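Local coordinates for COG1633: Uncharacterized conserved protein (Magnetospirillum magnetotacticum, PDB 2OH3) that is of unknown function but, as a rubrerythrin-like member of the ferritin clan, binds zinc within a bundle of four long helices, at residues A[29-34]-A[41-46]; A[21-26]-A[98-103]; A[4-9]-A[125-130]. One frame throughout, in Å; residues are numbered along the deposited sequence. Where two conformers were deposited one is given.

Contact 1: A[29-34]-A[41-46]; sequences DMMEAH and TVFRDM
Met31 and Asp29 meet Phe43 and Arg44 from two helices that run almost antiparallel: the axes of 29-33 and 41-46 make an angle of 156° and approach to 9.4 Å. Glu32 and Thr41 hold the nearest pair of CA atoms, 8.4 Å apart. At the partly exposed edge, Arg44 reaches Asp29 in a salt bridge. Both terminal nitrogens converge on one oxygen: NH2 of Arg44 gives a bond of 3.0 Å to Asp29 OD1, nearly in line with its C-O bond, and NH1 of Arg44 another of 3.2 Å, from above the carboxylate plane. OD1 stays in the guanidinium plane, although the carboxylate itself is turned 60° from it. A bend at chi2 of Arg44 (-77°) swings the guanidinium across to its acceptor. The long arginine suits this place because its aspartate partner starts out from its helix pointing away. Helices 6-33 and 37-61 form the first hairpin of the ferritin-like four-helix bundle, and this contact lies close to their short connection. On its inner side, Met31 (present as selenomethionine) brings CG to the edge of the Phe43 ring, 3.5 Å from CE2 of Phe43. Its flexible selenoether chain, bent at chi2 and chi3, suits packing beside a rigid ring; both residues also touch Ala97 of helix 94-118. The carboxylate of Glu32, its OE1 4.9 Å from Arg44 NH2, stays short of a bond but probably adds to the negative field around the guanidinium.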
loop_
_atom_site.group_PDB
_atom_site.type_symbol
_atom_site.label_atom_id
_atom_site.label_comp_id
_atom_site.label_asym_id
_atom_site.label_seq_id
_atom_site.Cartn_x
_atom_site.Cartn_y
_atom_site.Cartn_z
ATOM N N ASP A 29 7.799 1.472 15.601
ATOM C CA ASP A 29 7.560 2.813 16.096
ATOM C C ASP A 29 6.298 2.871 16.918
ATOM O O ASP A 29 6.253 3.557 17.950
ATOM C CB ASP A 29 7.467 3.820 14.940
ATOM C CG ASP A 29 8.827 4.200 14.380
ATOM O OD1 ASP A 29 9.867 3.836 14.944
ATOM O OD2 ASP A 29 8.872 4.869 13.347
HETATM N N MSE A 30 5.264 2.186 16.438
HETATM C CA MSE A 30 4.000 2.183 17.146
HETATM C C MSE A 30 4.054 1.387 18.430
HETATM O O MSE A 30 3.452 1.795 19.438
HETATM C CB MSE A 30 2.898 1.631 16.285
HETATM C CG MSE A 30 2.209 2.701 15.538
HETATM SE SE MSE A 30 0.562 1.997 14.972
HETATM C CE MSE A 30 1.388 0.856 13.725
HETATM N N MSE A 31 4.777 0.268 18.416
HETATM C CA MSE A 31 4.931 -0.520 19.630
HETATM C C MSE A 31 5.666 0.303 20.691
HETATM O O MSE A 31 5.235 0.375 21.844
HETATM C CB MSE A 31 5.672 -1.827 19.344
HETATM C CG MSE A 31 4.892 -2.854 18.492
HETATM SE SE MSE A 31 3.151 -3.302 19.177
HETATM C CE MSE A 31 2.146 -2.235 18.069
ATOM N N GLU A 32 6.775 0.912 20.286
ATOM C CA GLU A 32 7.600 1.701 21.184
ATOM C C GLU A 32 6.792 2.835 21.826
ATOM O O GLU A 32 6.891 3.109 23.025
ATOM C CB GLU A 32 8.752 2.293 20.376
ATOM C CG GLU A 32 9.728 3.114 21.205
ATOM C CD GLU A 32 10.860 2.322 21.815
ATOM O OE1 GLU A 32 10.999 1.102 21.544
ATOM O OE2 GLU A 32 11.636 2.963 22.550
ATOM N N ALA A 33 6.004 3.500 20.994
ATOM C CA ALA A 33 5.257 4.686 21.396
ATOM C C ALA A 33 4.241 4.364 22.472
ATOM O O ALA A 33 3.882 5.239 23.262
ATOM C CB ALA A 33 4.569 5.340 20.179
ATOM N N HIS A 34 3.790 3.113 22.520
ATOM C CA HIS A 34 2.872 2.671 23.573
ATOM C C HIS A 34 3.590 1.762 24.605
ATOM O O HIS A 34 2.961 1.004 25.323
ATOM C CB HIS A 34 1.662 1.966 22.941
ATOM C CG HIS A 34 0.861 2.836 22.003
ATOM N ND1 HIS A 34 0.004 3.824 22.451
ATOM C CD2 HIS A 34 0.771 2.849 20.647
ATOM C CE1 HIS A 34 -0.554 4.426 21.410
ATOM N NE2 HIS A 34 -0.113 3.847 20.305
ATOM N N THR A 41 10.908 -4.458 19.642
ATOM C CA THR A 41 12.184 -5.115 19.340
ATOM C C THR A 41 12.068 -6.308 18.367
ATOM O O THR A 41 12.931 -6.462 17.496
ATOM C CB THR A 41 12.937 -5.480 20.636
ATOM O OG1 THR A 41 13.012 -4.314 21.470
ATOM C CG2 THR A 41 14.341 -5.929 20.334
ATOM N N VAL A 42 10.997 -7.111 18.445
ATOM C CA VAL A 42 10.761 -8.143 17.450
ATOM C C VAL A 42 10.718 -7.500 16.049
ATOM O O VAL A 42 11.303 -8.015 15.083
ATOM C CB VAL A 42 9.393 -8.901 17.707
ATOM C CG1 VAL A 42 8.960 -9.691 16.494
ATOM C CG2 VAL A 42 9.482 -9.816 18.918
ATOM N N PHE A 43 10.004 -6.388 15.944
ATOM C CA PHE A 43 9.880 -5.647 14.680
ATOM C C PHE A 43 11.159 -4.882 14.245
ATOM O O PHE A 43 11.411 -4.721 13.037
ATOM C CB PHE A 43 8.719 -4.660 14.759
ATOM C CG PHE A 43 7.363 -5.303 14.980
ATOM C CD1 PHE A 43 7.075 -6.543 14.473
ATOM C CD2 PHE A 43 6.358 -4.620 15.664
ATOM C CE1 PHE A 43 5.848 -7.097 14.671
ATOM C CE2 PHE A 43 5.137 -5.209 15.892
ATOM C CZ PHE A 43 4.886 -6.416 15.394
ATOM N N ARG A 44 11.962 -4.436 15.195
ATOM C CA ARG A 44 13.259 -3.889 14.795
ATOM C C ARG A 44 14.139 -4.978 14.185
ATOM O O ARG A 44 14.849 -4.736 13.208
ATOM C CB ARG A 44 13.979 -3.207 15.943
ATOM C CG ARG A 44 13.258 -2.058 16.486
ATOM C CD ARG A 44 13.348 -0.810 15.637
ATOM N NE ARG A 44 12.662 0.218 16.400
ATOM C CZ ARG A 44 11.980 1.241 15.907
ATOM N NH1 ARG A 44 11.907 1.455 14.581
ATOM N NH2 ARG A 44 11.372 2.053 16.780
ATOM N N ASP A 45 14.077 -6.178 14.748
ATOM C CA ASP A 45 14.895 -7.303 14.313
ATOM C C ASP A 45 14.531 -7.642 12.871
ATOM O O ASP A 45 15.393 -7.797 11.991
ATOM C CB ASP A 45 14.643 -8.469 15.260
ATOM C CG ASP A 45 15.550 -9.676 15.016
ATOM O OD1 ASP A 45 16.778 -9.526 14.804
ATOM O OD2 ASP A 45 15.005 -10.804 15.079
HETATM N N MSE A 46 13.236 -7.700 12.629
HETATM C CA MSE A 46 12.702 -8.002 11.308
HETATM C C MSE A 46 13.069 -6.931 10.280
HETATM O O MSE A 46 13.389 -7.268 9.142
HETATM C CB MSE A 46 11.180 -8.172 11.372
HETATM C CG MSE A 46 10.581 -9.427 12.109
HETATM SE SE MSE A 46 11.135 -11.155 11.294
HETATM C CE MSE A 46 10.817 -10.899 9.809
#

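Contact 2: A[21-26]-A[98-103]; sequences AERYVE and LRYARD
Tyr100 is the first residue of 98-103 to touch 21-26, and its hydroxyl OH lies 4.3 Å from CD of Arg23, a loose contact with the aliphatic part of the arginine. The hydroxyl has its polar partner in the backbone oxygen of Lys77, while the tyrosine ring makes an edge-to-face stack with Trp76. Arg23 turns its guanidinium to carboxylates of its own helix. Bends at chi2 and chi3 (-73° and 69°) fold the chain back so that NE of Arg23 bonds to OE1 of Glu26 at 3.0 Å, and NH1 of Arg23 to OE1 of Glu22 at 3.3 Å. This network, which Glu19 extends, pairs a buried guanidinium with carboxylates; Glu26 is also bonded to Ser71 of the second subunit.

Ala101 follows, and its CB is aimed at helix 6-33, where it meets the phenol end of Tyr24: CE1 and OH of Tyr24 each lie 3.7 Å from that methyl. A small residue suits this position, since it lets the tyrosine extend past it. The hydroxyl of Tyr24 is hydrogen-bonded to Glu105, a zinc ligand, so Tyr24 acts as a second-shell residue that probably steadies the ligand. A phenylalanine in place of Tyr24 would probably leave the carboxylate of Glu105 without this bond and somewhat freer to turn.

Arg102, next in sequence, faces the other way, to a salt bridge with Asp143. The buried contact thus joins helices 6-33 and 94-118, which run in opposite senses in the ferritin-like bundle; Tyr24 also packs on Met46 and Ala47 of helix 37-61 and on Leu142 of helix 122-148.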
loop_
_atom_site.group_PDB
_atom_site.type_symbol
_atom_site.label_atom_id
_atom_site.label_comp_id
_atom_site.label_asym_id
_atom_site.label_seq_id
_atom_site.Cartn_x
_atom_site.Cartn_y
_atom_site.Cartn_z
ATOM N N ALA A 21 10.839 -3.755 5.227
ATOM C CA ALA A 21 11.574 -2.811 6.043
ATOM C C ALA A 21 10.756 -1.610 6.474
ATOM O O ALA A 21 10.853 -1.204 7.623
ATOM C CB ALA A 21 12.833 -2.327 5.331
ATOM N N GLU A 22 10.044 -0.985 5.548
ATOM C CA GLU A 22 9.194 0.146 5.870
ATOM C C GLU A 22 8.064 -0.203 6.806
ATOM O O GLU A 22 7.735 0.574 7.686
ATOM C CB GLU A 22 8.523 0.714 4.613
ATOM C CG GLU A 22 9.436 1.506 3.744
ATOM C CD GLU A 22 8.784 1.853 2.414
ATOM O OE1 GLU A 22 7.512 1.932 2.368
ATOM O OE2 GLU A 22 9.570 2.064 1.445
ATOM N N ARG A 23 7.425 -1.334 6.573
ATOM C CA ARG A 23 6.244 -1.705 7.361
ATOM C C ARG A 23 6.603 -2.083 8.801
ATOM O O ARG A 23 5.871 -1.776 9.746
ATOM C CB ARG A 23 5.525 -2.879 6.740
ATOM C CG ARG A 23 4.890 -2.653 5.348
ATOM C CD ARG A 23 3.653 -1.815 5.351
ATOM N NE ARG A 23 3.917 -0.425 5.679
ATOM C CZ ARG A 23 4.636 0.437 4.969
ATOM N NH1 ARG A 23 5.195 0.125 3.819
ATOM N NH2 ARG A 23 4.787 1.668 5.422
ATOM N N TYR A 24 7.681 -2.838 8.933
ATOM C CA TYR A 24 8.258 -3.150 10.253
ATOM C C TYR A 24 8.796 -1.971 11.050
ATOM O O TYR A 24 8.617 -1.960 12.246
ATOM C CB TYR A 24 9.313 -4.222 10.123
ATOM C CG TYR A 24 8.742 -5.624 10.015
ATOM C CD1 TYR A 24 7.988 -6.153 11.049
ATOM C CD2 TYR A 24 9.014 -6.430 8.928
ATOM C CE1 TYR A 24 7.459 -7.422 10.982
ATOM C CE2 TYR A 24 8.546 -7.735 8.870
ATOM C CZ TYR A 24 7.725 -8.203 9.896
ATOM O OH TYR A 24 7.218 -9.469 9.902
ATOM N N VAL A 25 9.479 -0.996 10.423
ATOM C CA VAL A 25 9.881 0.199 11.138
ATOM C C VAL A 25 8.666 0.884 11.705
ATOM O O VAL A 25 8.639 1.293 12.862
ATOM C CB VAL A 25 10.661 1.161 10.253
ATOM C CG1 VAL A 25 10.801 2.516 10.912
ATOM C CG2 VAL A 25 12.056 0.585 9.961
ATOM N N GLU A 26 7.636 0.981 10.882
ATOM C CA GLU A 26 6.360 1.592 11.238
ATOM C C GLU A 26 5.706 0.888 12.427
ATOM O O GLU A 26 5.308 1.533 13.393
ATOM C CB GLU A 26 5.503 1.588 9.959
ATOM C CG GLU A 26 4.196 2.175 10.018
ATOM C CD GLU A 26 3.598 2.294 8.597
ATOM O OE1 GLU A 26 3.113 1.269 8.073
ATOM O OE2 GLU A 26 3.641 3.404 8.003
ATOM N N LEU A 98 1.227 -8.045 15.466
ATOM C CA LEU A 98 1.901 -9.289 15.204
ATOM C C LEU A 98 1.154 -10.129 14.177
ATOM O O LEU A 98 1.769 -10.778 13.341
ATOM C CB LEU A 98 2.047 -10.107 16.478
ATOM C CG LEU A 98 3.044 -9.781 17.564
ATOM C CD1 LEU A 98 2.683 -10.556 18.864
ATOM C CD2 LEU A 98 4.466 -10.113 17.125
ATOM N N ARG A 99 -0.172 -10.201 14.307
ATOM C CA ARG A 99 -0.987 -10.944 13.360
ATOM C C ARG A 99 -0.951 -10.330 11.967
ATOM O O ARG A 99 -0.985 -11.043 10.999
ATOM C CB ARG A 99 -2.421 -11.030 13.845
ATOM C CG ARG A 99 -2.561 -12.106 14.955
ATOM C CD ARG A 99 -3.979 -12.617 15.201
ATOM N NE ARG A 99 -4.565 -13.409 14.117
ATOM C CZ ARG A 99 -4.154 -14.616 13.704
ATOM N NH1 ARG A 99 -3.081 -15.234 14.223
ATOM N NH2 ARG A 99 -4.813 -15.212 12.720
ATOM N N TYR A 100 -0.949 -9.004 11.897
ATOM C CA TYR A 100 -0.847 -8.275 10.630
ATOM C C TYR A 100 0.502 -8.603 9.984
ATOM O O TYR A 100 0.628 -8.905 8.762
ATOM C CB TYR A 100 -0.953 -6.748 10.916
ATOM C CG TYR A 100 -0.718 -5.859 9.700
ATOM C CD1 TYR A 100 -1.479 -6.022 8.555
ATOM C CD2 TYR A 100 0.259 -4.873 9.706
ATOM C CE1 TYR A 100 -1.273 -5.244 7.434
ATOM C CE2 TYR A 100 0.465 -4.076 8.586
ATOM C CZ TYR A 100 -0.318 -4.275 7.464
ATOM O OH TYR A 100 -0.153 -3.497 6.349
ATOM N N ALA A 101 1.530 -8.548 10.796
ATOM C CA ALA A 101 2.885 -8.834 10.280
ATOM C C ALA A 101 2.961 -10.266 9.793
ATOM O O ALA A 101 3.423 -10.553 8.698
ATOM C CB ALA A 101 3.951 -8.598 11.374
ATOM N N ARG A 102 2.450 -11.183 10.600
ATOM C CA ARG A 102 2.395 -12.576 10.203
ATOM C C ARG A 102 1.668 -12.853 8.872
ATOM O O ARG A 102 2.146 -13.658 8.085
ATOM C CB ARG A 102 1.747 -13.386 11.302
ATOM C CG ARG A 102 1.770 -14.867 11.028
ATOM C CD ARG A 102 0.945 -15.555 12.087
ATOM N NE ARG A 102 0.747 -16.944 11.730
ATOM C CZ ARG A 102 -0.402 -17.461 11.295
ATOM N NH1 ARG A 102 -1.483 -16.697 11.155
ATOM N NH2 ARG A 102 -0.448 -18.757 10.986
ATOM N N ASP A 103 0.469 -12.288 8.701
ATOM C CA ASP A 103 -0.259 -12.360 7.427
ATOM C C ASP A 103 0.580 -12.039 6.200
ATOM O O ASP A 103 0.574 -12.756 5.202
ATOM C CB ASP A 103 -1.430 -11.389 7.440
ATOM C CG ASP A 103 -2.619 -11.933 8.160
ATOM O OD1 ASP A 103 -2.576 -13.128 8.578
ATOM O OD2 ASP A 103 -3.564 -11.132 8.377
#

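Contact 3: A[4-9]-A[125-130]; sequences YTLAEF and KRLGAD
Phe9, whose ring bears on Leu127 and Gly128, gives its backbone N to the O of Thr5 in a 2.8 Å hydrogen bond that belongs to the first turn of helix 6-33. Thr5 stands at the N-cap, and with Glu8 it forms a capping box: N of Glu8 donates to OG1 of Thr5 at 3.2 Å, and N of Thr5 returns a bond of 3.0 Å to OE1 of Glu8. Threonine suits the cap because its short hydroxyl side chain can accept from a backbone N-H that the first turn would leave without a helical partner, and glutamate has the reach to answer from three residues on.

Just past this cap, the Phe9 side chain heads for helix 122-148, its CG standing anti to the backbone N (chi1 -180°). The far end of the ring does the touching. CZ of Phe9 lies 3.6 Å from the backbone N of Gly128, and CE2 of Phe9 lies 3.7 Å from CB of Leu127, both approaches being oblique to the ring. At Gly128 the ring packs directly on the helix backbone, with no side chain between, CZ of Phe9 standing 3.6 Å from CA of Gly128.

In the ferritin-like bundle this joins the first helix to the last, two helices running in opposite senses, near the end where the first begins. The same ring packs against Tyr111 and Ala115 of helix 94-118, and a large apolar side chain suits a place where three helices meet. Toward the partly exposed border, the leucine branches meet more loosely, CD1 of Leu6 lying 4.3 Å from CD1 of Leu127, and Arg60 of helix 37-61 packs against Leu127.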
loop_
_atom_site.group_PDB
_atom_site.type_symbol
_atom_site.label_atom_id
_atom_site.label_comp_id
_atom_site.label_asym_id
_atom_site.label_seq_id
_atom_site.Cartn_x
_atom_site.Cartn_y
_atom_site.Cartn_z
ATOM N N TYR A 4 8.765 -15.806 -12.071
ATOM C CA TYR A 4 9.072 -16.554 -13.338
ATOM C C TYR A 4 10.563 -16.393 -13.786
ATOM O O TYR A 4 11.380 -17.219 -13.427
ATOM C CB TYR A 4 8.069 -16.187 -14.431
ATOM N N THR A 5 10.918 -15.375 -14.571
ATOM C CA THR A 5 12.322 -15.166 -14.920
ATOM C C THR A 5 13.122 -14.700 -13.717
ATOM O O THR A 5 12.565 -14.185 -12.756
ATOM C CB THR A 5 12.548 -14.146 -16.073
ATOM O OG1 THR A 5 12.200 -12.825 -15.658
ATOM C CG2 THR A 5 11.781 -14.534 -17.375
ATOM N N LEU A 6 14.445 -14.833 -13.773
ATOM C CA LEU A 6 15.266 -14.401 -12.660
ATOM C C LEU A 6 15.183 -12.883 -12.438
ATOM O O LEU A 6 15.222 -12.431 -11.309
ATOM C CB LEU A 6 16.731 -14.831 -12.855
ATOM C CG LEU A 6 17.670 -14.534 -11.668
ATOM C CD1 LEU A 6 17.257 -15.231 -10.380
ATOM C CD2 LEU A 6 19.113 -14.944 -12.058
ATOM N N ALA A 7 15.095 -12.102 -13.508
ATOM C CA ALA A 7 14.935 -10.627 -13.378
ATOM C C ALA A 7 13.660 -10.271 -12.648
ATOM O O ALA A 7 13.652 -9.415 -11.746
ATOM C CB ALA A 7 14.932 -9.955 -14.734
ATOM N N GLU A 8 12.585 -10.935 -13.073
ATOM C CA GLU A 8 11.284 -10.787 -12.461
ATOM C C GLU A 8 11.304 -11.230 -11.013
ATOM O O GLU A 8 10.760 -10.527 -10.167
ATOM C CB GLU A 8 10.222 -11.576 -13.229
ATOM C CG GLU A 8 9.887 -10.965 -14.562
ATOM C CD GLU A 8 8.976 -11.848 -15.398
ATOM O OE1 GLU A 8 9.032 -13.091 -15.292
ATOM O OE2 GLU A 8 8.185 -11.278 -16.165
ATOM N N PHE A 9 11.940 -12.368 -10.732
ATOM C CA PHE A 9 12.046 -12.865 -9.352
ATOM C C PHE A 9 12.812 -11.888 -8.443
ATOM O O PHE A 9 12.337 -11.535 -7.357
ATOM C CB PHE A 9 12.679 -14.248 -9.315
ATOM C CG PHE A 9 12.819 -14.829 -7.916
ATOM C CD1 PHE A 9 11.771 -15.487 -7.315
ATOM C CD2 PHE A 9 14.010 -14.706 -7.213
ATOM C CE1 PHE A 9 11.899 -16.014 -6.057
ATOM C CE2 PHE A 9 14.130 -15.208 -5.944
ATOM C CZ PHE A 9 13.102 -15.873 -5.378
ATOM N N LYS A 125 14.300 -21.376 -8.900
ATOM C CA LYS A 125 14.020 -22.560 -8.094
ATOM C C LYS A 125 14.838 -22.594 -6.795
ATOM O O LYS A 125 14.304 -22.844 -5.732
ATOM C CB LYS A 125 14.272 -23.832 -8.901
ATOM C CG LYS A 125 13.244 -24.073 -10.034
ATOM C CD LYS A 125 13.414 -25.477 -10.674
ATOM C CE LYS A 125 12.265 -25.792 -11.594
ATOM N NZ LYS A 125 10.922 -25.353 -11.010
ATOM N N ARG A 126 16.130 -22.288 -6.896
ATOM C CA ARG A 126 17.030 -22.359 -5.770
ATOM C C ARG A 126 16.750 -21.219 -4.798
ATOM O O ARG A 126 16.564 -21.453 -3.621
ATOM C CB ARG A 126 18.491 -22.289 -6.257
ATOM C CG ARG A 126 19.546 -22.619 -5.186
ATOM C CD ARG A 126 20.977 -22.412 -5.726
ATOM N NE ARG A 126 21.285 -20.994 -5.925
ATOM C CZ ARG A 126 21.805 -20.176 -5.005
ATOM N NH1 ARG A 126 22.074 -20.584 -3.781
ATOM N NH2 ARG A 126 22.051 -18.901 -5.299
ATOM N N LEU A 127 16.728 -19.978 -5.275
ATOM C CA LEU A 127 16.517 -18.859 -4.358
ATOM C C LEU A 127 15.105 -18.866 -3.815
ATOM O O LEU A 127 14.881 -18.528 -2.668
ATOM C CB LEU A 127 16.803 -17.548 -5.044
ATOM C CG LEU A 127 18.233 -17.327 -5.534
ATOM C CD1 LEU A 127 18.323 -16.010 -6.285
ATOM C CD2 LEU A 127 19.211 -17.399 -4.406
ATOM N N GLY A 128 14.144 -19.218 -4.660
ATOM C CA GLY A 128 12.775 -19.290 -4.230
ATOM C C GLY A 128 12.600 -20.246 -3.071
ATOM O O GLY A 128 11.936 -19.933 -2.093
ATOM N N ALA A 129 13.221 -21.402 -3.157
ATOM C CA ALA A 129 13.160 -22.372 -2.052
ATOM C C ALA A 129 13.897 -21.922 -0.802
ATOM O O ALA A 129 13.413 -22.097 0.294
ATOM C CB ALA A 129 13.697 -23.685 -2.504
ATOM N N ASP A 130 15.085 -21.359 -0.987
ATOM C CA ASP A 130 15.868 -20.839 0.096
ATOM C C ASP A 130 15.108 -19.728 0.769
ATOM O O ASP A 130 14.965 -19.743 1.993
ATOM C CB ASP A 130 17.235 -20.342 -0.402
ATOM C CG ASP A 130 18.189 -21.483 -0.764
ATOM O OD1 ASP A 130 17.917 -22.659 -0.454
ATOM O OD2 ASP A 130 19.234 -21.196 -1.368
#

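The chain starts in helix 6-33, which supplies one segment to every contact: 4-9 to contact 3, 21-26 to contact 2 and 29-34 to contact 1. Contact 1 closes the shortest loop, the turn into helix 37-61. After a long connection, helix 94-118 returns to close contact 2 around it, and helix 122-148 closes contact 3 outside both, so the three nest without crossing. Contacts 1 and 2 are neighbours, with centres about 9 Å apart, and they touch where Phe43 and Met46 pack on Tyr24. Contact 3 is remote, its centre about 30 Å from that of contact 1, on the other side of the chain's centre. The first helix is thereby tied to all three others.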